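Local coordinates for enoyl-CoA hydratase/isomerase family protein (Pseudomonas syringae pv. tomato, PDB 3OT6) that probably catalyses hydration or double-bond isomerisation of enoyl-CoA thioesters, as enzymes of the crotonase-like family do, at residues A17-N22 against A49-T54; K108-L113 against F126-N131. One frame throughout, in Å; residues are numbered along the deposited sequence.

From the N terminus, the chain runs through strand 16-21, crosses over by helix 31-46 and returns as strand 50-54, and interaction 1 closes that loop of 26 residues by pairing the two strands. Only later does interaction 2 open: helix 108-113 is followed by strand 118-122 and then by strand 128-129, and the segment 128-130 comes back against the helix across a gap of 12 residues. The two contacts therefore follow in series, neither nested nor crossed. The centres of interactions 1 and 2 are about 17 Å apart. Interaction 1 joins two neighbouring strands of the larger sheet, whereas interaction 2 ties a short helix to the smaller four-stranded sheet, both within one crotonase-like domain.

Interaction 1 of 2, residues A17-N22 against A49-T54; sequences ATLTLN and AIVIVT
Ala17 and Leu19 join Ile52 in the backbone ladder of a right-handed beta-alpha-beta unit, in which strands 16-21 and 50-54, linked by helix 31-46, lie parallel and adjacent in the larger sheet of this crotonase-like fold. The short strand axes approach to 4.6 Å and diverge by 19°, the modest twist of paired strands. Five backbone hydrogen bonds hold them: Ala17 N to Ile50 O, Ile52 N to Ala17 O, Leu19 N to Ile52 O, Thr54 N to Leu19 O and Leu21 N to Thr54 O. The last is nearly straight, with an N-H...O angle of 174°. Ile52 O also receives a CA-H...O contact from Thr18 CA at 3.3 Å, so two donors converge on one carbonyl.

Apolar contacts gather on the face bearing Ala17, Leu19, Val51 and Val53, where Leu19 CD1 reaches Val51 CG1 at 4.1 Å. Helix 31-46 packs against this same face, with Ala40 on Leu19 and Phe37 on Val53. Ala49, ahead of strand 50-54, approaches from beside the sheet and points its CB at the flank of the Ala17 methyl, 3.8 Å from Ala17 CB.

The other face carries Thr18, Thr20 and Thr54 with Ile52 among them, the isoleucine packing on Ala190 and Leu191 of helix 186-197. Thr54 OG1, anti to its backbone N (chi1 -162°), bonds to Ala100 O of the next strand. That rotation sets its methyl between N and the carbonyl carbon, with Thr54 CG2 lying 3.8 Å from Thr20 OG1.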
loop_
_atom_site.group_PDB
_atom_site.type_symbol
_atom_site.label_atom_id
_atom_site.label_comp_id
_atom_site.label_asym_id
_atom_site.label_seq_id
_atom_site.Cartn_x
_atom_site.Cartn_y
_atom_site.Cartn_z
ATOM N N ALA A 17 8.811 13.350 -1.734
ATOM C CA ALA A 17 9.645 12.374 -1.010
ATOM C C ALA A 17 9.388 10.977 -1.589
ATOM O O ALA A 17 8.263 10.445 -1.476
ATOM C CB ALA A 17 9.352 12.400 0.495
ATOM N N THR A 18 10.397 10.402 -2.250
ATOM C CA THR A 18 10.326 9.060 -2.783
ATOM C C THR A 18 10.761 8.117 -1.683
ATOM O O THR A 18 11.875 8.269 -1.149
ATOM C CB THR A 18 11.207 8.872 -4.000
ATOM O OG1 THR A 18 10.819 9.789 -5.026
ATOM C CG2 THR A 18 11.025 7.482 -4.558
ATOM N N LEU A 19 9.855 7.182 -1.320
ATOM C CA LEU A 19 10.114 6.059 -0.375
ATOM C C LEU A 19 10.285 4.800 -1.190
ATOM O O LEU A 19 9.347 4.338 -1.876
ATOM C CB LEU A 19 8.991 5.941 0.640
ATOM C CG LEU A 19 9.009 6.994 1.798
ATOM C CD1 LEU A 19 9.026 8.458 1.333
ATOM C CD2 LEU A 19 7.906 6.808 2.772
ATOM N N THR A 20 11.516 4.286 -1.219
ATOM C CA THR A 20 11.809 3.148 -2.089
ATOM C C THR A 20 11.948 1.929 -1.214
ATOM O O THR A 20 12.817 1.913 -0.332
ATOM C CB THR A 20 13.067 3.327 -2.893
ATOM O OG1 THR A 20 12.949 4.517 -3.688
ATOM C CG2 THR A 20 13.239 2.145 -3.825
ATOM N N LEU A 21 11.039 0.966 -1.356
ATOM C CA LEU A 21 11.167 -0.234 -0.578
ATOM C C LEU A 21 12.173 -1.090 -1.292
ATOM O O LEU A 21 12.136 -1.208 -2.522
ATOM C CB LEU A 21 9.830 -0.956 -0.505
ATOM C CG LEU A 21 9.751 -2.338 0.157
ATOM C CD1 LEU A 21 10.317 -2.419 1.607
ATOM C CD2 LEU A 21 8.321 -2.875 0.061
ATOM N N ASN A 22 13.086 -1.671 -0.531
ATOM C CA ASN A 22 14.083 -2.570 -1.087
ATOM C C ASN A 22 14.500 -3.669 -0.072
ATOM O O ASN A 22 15.447 -3.501 0.723
ATOM C CB ASN A 22 15.267 -1.732 -1.565
ATOM C CG ASN A 22 16.387 -2.568 -2.118
ATOM O OD1 ASN A 22 16.216 -3.751 -2.432
ATOM N ND2 ASN A 22 17.551 -1.967 -2.216
ATOM N N ALA A 49 5.975 16.807 2.501
ATOM C CA ALA A 49 6.179 16.458 1.107
ATOM C C ALA A 49 5.019 15.637 0.503
ATOM O O ALA A 49 4.387 14.842 1.206
ATOM C CB ALA A 49 7.529 15.697 0.966
ATOM N N ILE A 50 4.761 15.811 -0.784
ATOM C CA ILE A 50 4.057 14.807 -1.505
ATOM C C ILE A 50 4.871 13.475 -1.493
ATOM O O ILE A 50 6.089 13.479 -1.763
ATOM C CB ILE A 50 3.745 15.282 -2.915
ATOM C CG1 ILE A 50 2.720 16.413 -2.803
ATOM C CG2 ILE A 50 3.096 14.120 -3.713
ATOM C CD1 ILE A 50 2.578 17.261 -4.052
ATOM N N VAL A 51 4.235 12.360 -1.108
ATOM C CA VAL A 51 4.983 11.094 -0.928
ATOM C C VAL A 51 4.734 10.232 -2.137
ATOM O O VAL A 51 3.611 10.195 -2.654
ATOM C CB VAL A 51 4.531 10.299 0.325
ATOM C CG1 VAL A 51 5.125 8.883 0.296
ATOM C CG2 VAL A 51 4.939 11.039 1.678
ATOM N N ILE A 52 5.811 9.632 -2.656
ATOM C CA ILE A 52 5.760 8.563 -3.699
ATOM C C ILE A 52 6.360 7.265 -3.094
ATOM O O ILE A 52 7.539 7.237 -2.799
ATOM C CB ILE A 52 6.597 8.889 -4.919
ATOM C CG1 ILE A 52 6.035 10.052 -5.682
ATOM C CG2 ILE A 52 6.529 7.724 -5.920
ATOM C CD1 ILE A 52 6.855 10.343 -7.025
ATOM N N VAL A 53 5.562 6.221 -2.900
ATOM C CA VAL A 53 6.060 4.946 -2.416
ATOM C C VAL A 53 6.254 4.088 -3.668
ATOM O O VAL A 53 5.377 4.033 -4.526
ATOM C CB VAL A 53 5.042 4.237 -1.449
ATOM C CG1 VAL A 53 5.561 2.860 -0.999
ATOM C CG2 VAL A 53 4.765 5.063 -0.210
ATOM N N THR A 54 7.409 3.436 -3.787
ATOM C CA THR A 54 7.707 2.566 -4.928
ATOM C C THR A 54 8.561 1.374 -4.464
ATOM O O THR A 54 8.992 1.317 -3.316
ATOM C CB THR A 54 8.398 3.381 -6.126
ATOM O OG1 THR A 54 8.287 2.619 -7.350
ATOM C CG2 THR A 54 9.894 3.693 -5.855
#

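Interaction 2 of 2, residues K108-L113 against F126-N131; sequences KGAFLL and FSIGLN
Ala110, Phe111 and Leu113 make a mainly apolar contact, without hydrogen bonds, with Ile128, Gly129 and Leu130, where one side of the short helix 108-113 rests on strand 128-129 and the residue after it. Leu130 carries one end of the contact: its CD2 methyl sits over a face of the Phe111 ring, 3.8 Å from the centroid and 17° off the ring normal, a CH-pi contact. Its CD1 lies on the same side of the ring, by its rim, 3.8 Å from Phe111 CZ. With CG of Phe111 beside its own backbone N (chi1 -74°), the ring comes over toward Leu130, and the Phe111 and Leu130 side chains cross at about a right angle.

In this crotonase-like fold strand 128-129 belongs to the smaller four-stranded sheet, paired in parallel with strand 103-106, which runs directly into the helix. Gly129 bonds through its backbone to Ala105 of that strand and to Ala107 just beyond it. Ala110 points toward this glycine, and its single methyl allows a close approach, Ala110 CB lying 3.5 Å from Gly129 O. The same methyl also touches Leu130 CD2. At the other end, Leu113 CD1 meets Ile128 CG2 at 4.1 Å, the two side chains crossing nearly perpendicularly.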
loop_
_atom_site.group_PDB
_atom_site.type_symbol
_atom_site.label_atom_id
_atom_site.label_comp_id
_atom_site.label_asym_id
_atom_site.label_seq_id
_atom_site.Cartn_x
_atom_site.Cartn_y
_atom_site.Cartn_z
ATOM N N LYS A 108 -0.403 -8.199 0.906
ATOM C CA LYS A 108 -0.105 -6.903 1.553
ATOM C C LYS A 108 0.513 -5.940 0.532
ATOM O O LYS A 108 0.219 -4.744 0.555
ATOM C CB LYS A 108 0.782 -7.035 2.815
ATOM C CG LYS A 108 0.988 -5.723 3.624
ATOM C CD LYS A 108 -0.319 -5.287 4.372
ATOM C CE LYS A 108 -0.313 -3.815 4.959
ATOM N NZ LYS A 108 -1.803 -3.517 5.391
ATOM N N GLY A 109 1.324 -6.427 -0.387
ATOM C CA GLY A 109 1.828 -5.501 -1.393
ATOM C C GLY A 109 0.670 -4.855 -2.173
ATOM O O GLY A 109 0.733 -3.683 -2.560
ATOM N N ALA A 110 -0.390 -5.600 -2.452
ATOM C CA ALA A 110 -1.502 -4.949 -3.126
ATOM C C ALA A 110 -2.340 -4.089 -2.129
ATOM O O ALA A 110 -3.007 -3.130 -2.559
ATOM C CB ALA A 110 -2.386 -5.953 -3.901
ATOM N N PHE A 111 -2.326 -4.425 -0.834
ATOM C CA PHE A 111 -2.912 -3.532 0.138
ATOM C C PHE A 111 -2.269 -2.160 0.205
ATOM O O PHE A 111 -2.916 -1.178 0.568
ATOM C CB PHE A 111 -3.025 -4.164 1.497
ATOM C CG PHE A 111 -4.134 -5.182 1.557
ATOM C CD1 PHE A 111 -5.458 -4.812 1.245
ATOM C CD2 PHE A 111 -3.879 -6.500 1.882
ATOM C CE1 PHE A 111 -6.522 -5.778 1.293
ATOM C CE2 PHE A 111 -4.890 -7.441 1.916
ATOM C CZ PHE A 111 -6.215 -7.103 1.614
ATOM N N LEU A 112 -1.006 -2.059 -0.165
ATOM C CA LEU A 112 -0.379 -0.755 -0.131
ATOM C C LEU A 112 -1.056 0.152 -1.147
ATOM O O LEU A 112 -1.192 1.350 -0.858
ATOM C CB LEU A 112 1.119 -0.803 -0.422
ATOM C CG LEU A 112 1.994 -1.592 0.525
ATOM C CD1 LEU A 112 3.469 -1.469 -0.001
ATOM C CD2 LEU A 112 1.849 -1.028 1.883
ATOM N N LEU A 113 -1.446 -0.384 -2.318
ATOM C CA LEU A 113 -2.166 0.408 -3.351
ATOM C C LEU A 113 -3.586 0.875 -2.926
ATOM O O LEU A 113 -4.137 1.866 -3.469
ATOM C CB LEU A 113 -2.257 -0.347 -4.686
ATOM C CG LEU A 113 -0.962 -0.898 -5.331
ATOM C CD1 LEU A 113 -1.314 -2.100 -6.218
ATOM C CD2 LEU A 113 -0.273 0.235 -6.105
ATOM N N PHE A 126 2.770 -8.611 -15.272
ATOM C CA PHE A 126 2.797 -8.496 -13.804
ATOM C C PHE A 126 1.509 -8.969 -13.223
ATOM O O PHE A 126 0.511 -9.008 -13.924
ATOM C CB PHE A 126 3.121 -7.089 -13.413
ATOM C CG PHE A 126 4.445 -6.608 -13.960
ATOM C CD1 PHE A 126 5.645 -7.159 -13.498
ATOM C CD2 PHE A 126 4.486 -5.619 -14.932
ATOM C CE1 PHE A 126 6.860 -6.730 -13.980
ATOM C CE2 PHE A 126 5.708 -5.157 -15.431
ATOM C CZ PHE A 126 6.907 -5.698 -14.947
ATOM N N SER A 127 1.532 -9.420 -11.982
ATOM C CA SER A 127 0.295 -9.763 -11.305
ATOM C C SER A 127 0.036 -8.776 -10.184
ATOM O O SER A 127 0.949 -8.502 -9.351
ATOM C CB SER A 127 0.386 -11.156 -10.663
ATOM O OG SER A 127 0.661 -12.057 -11.703
ATOM N N ILE A 128 -1.198 -8.300 -10.104
ATOM C CA ILE A 128 -1.580 -7.519 -8.963
ATOM C C ILE A 128 -2.829 -8.143 -8.371
ATOM O O ILE A 128 -3.838 -8.359 -9.101
ATOM C CB ILE A 128 -1.886 -6.105 -9.387
ATOM C CG1 ILE A 128 -0.620 -5.404 -9.891
ATOM C CG2 ILE A 128 -2.588 -5.388 -8.260
ATOM C CD1 ILE A 128 -0.926 -4.181 -10.639
ATOM N N GLY A 129 -2.805 -8.460 -7.075
ATOM C CA GLY A 129 -3.997 -9.015 -6.493
ATOM C C GLY A 129 -3.760 -9.553 -5.124
ATOM O O GLY A 129 -2.680 -9.414 -4.607
ATOM N N LEU A 130 -4.776 -10.231 -4.590
ATOM C CA LEU A 130 -4.839 -10.659 -3.244
ATOM C C LEU A 130 -4.922 -12.189 -3.259
ATOM O O LEU A 130 -5.998 -12.780 -3.470
ATOM C CB LEU A 130 -6.091 -10.050 -2.570
ATOM C CG LEU A 130 -6.102 -8.523 -2.514
ATOM C CD1 LEU A 130 -7.415 -8.022 -1.863
ATOM C CD2 LEU A 130 -4.847 -7.955 -1.780
ATOM N N ASN A 131 -3.793 -12.855 -3.030
ATOM C CA ASN A 131 -3.809 -14.275 -3.302
ATOM C C ASN A 131 -4.045 -15.083 -2.061
ATOM O O ASN A 131 -3.912 -16.296 -2.084
ATOM C CB ASN A 131 -2.548 -14.708 -4.038
ATOM C CG ASN A 131 -1.308 -14.570 -3.190
ATOM O OD1 ASN A 131 -1.282 -13.889 -2.174
ATOM N ND2 ASN A 131 -0.279 -15.215 -3.608
#